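Local coordinates for aspartate Carbamoyltransferase Regulatory Chain (Moritella profunda, PDB 2BE7), which probably serves as the zinc-containing regulatory subunit of aspartate carbamoyltransferase, where its relatives bind nucleotide effectors and pass the allosteric signal to the catalytic chains, at residues 73-78 against 96-101. Residues are numbered along the deposited sequence; the frame is centred on the assembly and turned at random.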
loop_
_atom_site.group_PDB
_atom_site.type_symbol
_atom_site.label_atom_id
_atom_site.label_comp_id
_atom_site.label_asym_id
_atom_site.label_seq_id
_atom_site.Cartn_x
_atom_site.Cartn_y
_atom_site.Cartn_z
ATOM N N LEU D 73 36.596 -18.448 -28.638
ATOM C CA LEU D 73 35.911 -18.147 -29.894
ATOM C C LEU D 73 35.058 -19.305 -30.408
ATOM O O LEU D 73 34.159 -19.102 -31.220
ATOM C CB LEU D 73 36.935 -17.788 -30.975
ATOM C CG LEU D 73 37.987 -16.714 -30.670
ATOM C CD1 LEU D 73 38.909 -16.509 -31.877
ATOM C CD2 LEU D 73 37.332 -15.401 -30.266
ATOM N N ALA D 74 35.345 -20.512 -29.930
ATOM C CA ALA D 74 34.701 -21.743 -30.407
ATOM C C ALA D 74 33.169 -21.753 -30.359
ATOM O O ALA D 74 32.534 -22.603 -30.979
ATOM C CB ALA D 74 35.245 -22.945 -29.627
ATOM N N LEU D 75 32.577 -20.832 -29.611
ATOM C CA LEU D 75 31.122 -20.774 -29.481
ATOM C C LEU D 75 30.461 -19.852 -30.516
ATOM O O LEU D 75 29.320 -20.073 -30.910
ATOM C CB LEU D 75 30.750 -20.379 -28.049
ATOM C CG LEU D 75 30.827 -21.571 -27.082
ATOM C CD1 LEU D 75 31.277 -21.147 -25.696
ATOM C CD2 LEU D 75 29.481 -22.312 -27.024
ATOM N N LEU D 76 31.183 -18.828 -30.954
ATOM C CA LEU D 76 30.707 -17.946 -32.025
ATOM C C LEU D 76 31.029 -18.491 -33.423
ATOM O O LEU D 76 30.384 -18.108 -34.406
ATOM C CB LEU D 76 31.311 -16.551 -31.873
ATOM C CG LEU D 76 30.833 -15.745 -30.668
ATOM C CD1 LEU D 76 31.694 -14.497 -30.539
ATOM C CD2 LEU D 76 29.347 -15.387 -30.778
ATOM N N ALA D 77 32.024 -19.378 -33.494
ATOM C CA ALA D 77 32.491 -19.953 -34.754
ATOM C C ALA D 77 33.331 -21.198 -34.480
ATOM O O ALA D 77 34.559 -21.153 -34.597
ATOM C CB ALA D 77 33.308 -18.936 -35.523
ATOM N N PRO D 78 32.679 -22.312 -34.092
ATOM C CA PRO D 78 33.384 -23.551 -33.718
ATOM C C PRO D 78 34.472 -24.042 -34.685
ATOM O O PRO D 78 35.495 -24.561 -34.232
ATOM C CB PRO D 78 32.254 -24.595 -33.614
ATOM C CG PRO D 78 31.006 -23.917 -34.071
ATOM C CD PRO D 78 31.221 -22.454 -33.941
ATOM N N LEU D 96 40.011 -25.191 -32.963
ATOM C CA LEU D 96 39.250 -24.955 -31.742
ATOM C C LEU D 96 38.498 -26.189 -31.262
ATOM O O LEU D 96 37.885 -26.905 -32.054
ATOM C CB LEU D 96 38.253 -23.815 -31.958
ATOM C CG LEU D 96 38.781 -22.560 -32.651
ATOM C CD1 LEU D 96 37.692 -21.493 -32.689
ATOM C CD2 LEU D 96 40.035 -22.032 -31.967
ATOM N N THR D 97 38.579 -26.432 -29.958
ATOM C CA THR D 97 37.621 -27.280 -29.247
ATOM C C THR D 97 36.907 -26.391 -28.242
ATOM O O THR D 97 37.438 -25.359 -27.818
ATOM C CB THR D 97 38.285 -28.434 -28.461
ATOM O OG1 THR D 97 39.337 -29.016 -29.236
ATOM C CG2 THR D 97 37.257 -29.517 -28.113
ATOM N N LEU D 98 35.703 -26.800 -27.866
ATOM C CA LEU D 98 34.941 -26.122 -26.827
ATOM C C LEU D 98 35.782 -26.055 -25.546
ATOM O O LEU D 98 36.375 -27.063 -25.154
ATOM C CB LEU D 98 33.628 -26.876 -26.579
ATOM C CG LEU D 98 32.330 -26.070 -26.566
ATOM C CD1 LEU D 98 32.187 -25.169 -27.785
ATOM C CD2 LEU D 98 31.146 -27.020 -26.480
ATOM N N PRO D 99 35.858 -24.873 -24.897
ATOM C CA PRO D 99 36.606 -24.783 -23.646
ATOM C C PRO D 99 35.752 -25.282 -22.489
ATOM O O PRO D 99 34.606 -25.674 -22.691
ATOM C CB PRO D 99 36.873 -23.287 -23.508
ATOM C CG PRO D 99 35.706 -22.647 -24.150
ATOM C CD PRO D 99 35.246 -23.581 -25.252
ATOM N N ASN D 100 36.299 -25.270 -21.285
ATOM C CA ASN D 100 35.516 -25.650 -20.118
ATOM C C ASN D 100 34.617 -24.498 -19.631
ATOM O O ASN D 100 33.575 -24.742 -19.029
ATOM C CB ASN D 100 36.432 -26.164 -18.994
ATOM C CG ASN D 100 36.929 -27.602 -19.235
ATOM O OD1 ASN D 100 36.528 -28.268 -20.191
ATOM N ND2 ASN D 100 37.800 -28.076 -18.356
ATOM N N GLU D 101 34.996 -23.256 -19.941
ATOM C CA GLU D 101 34.365 -22.081 -19.346
ATOM C C GLU D 101 34.450 -20.836 -20.240
ATOM O O GLU D 101 35.503 -20.550 -20.796
ATOM C CB GLU D 101 35.050 -21.800 -18.016
ATOM C CG GLU D 101 34.098 -21.737 -16.831
ATOM C CD GLU D 101 34.822 -21.812 -15.492
ATOM O OE1 GLU D 101 36.072 -21.939 -15.489
ATOM O OE2 GLU D 101 34.137 -21.733 -14.443
#
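Leu96 and Ala74 meet CB to CB at 3.9 Å, and the rest of the contact spreads from that pair. The methyl of Ala74 points at the 96-101 loop, which bends round it: Thr97 O comes to 3.7 Å from Ala74 CB, and Pro99 CD reaches the same methyl from farther along the loop. Leu96 lies over the turn made by 73-78. Its CG is anti to its own carbonyl carbon (chi1 -46°), and chi2 (-176°) puts CD1 anti to CA, in among backbone atoms, 3.8 Å from Ala74 N and 3.7 Å from Ala77 O, with Leu73 CB also beside it. Pro78 takes part through its carbonyl, whose O lies 3.7 Å from Leu96 CB.

Leu98 CD1 approaches Ala74 CB at 4.2 Å. It also touches Leu75 CG at 3.9 Å and CD2 of the same residue at 4.0 Å, the two side chains crossing at about a right angle. Both leucines also rest on Ile126 of strand 124-129, as does Pro99, while Leu73 touches Phe32 of helix 25-32 and Ile17 of strand 14-20.

The 96-101 loop runs from strand 89-94 of the five-stranded sheet to strand 101-102 of the zinc domain. Nearby, Gln72 NE2 bonds to Glu101 O, and Asn100 pairs with Ile126 through the backbone. Between the two segments themselves, aliphatic carbons meet one another and backbone carbonyl and amide atoms; with no hydrogen bond across, their closeness rests on side-chain fit.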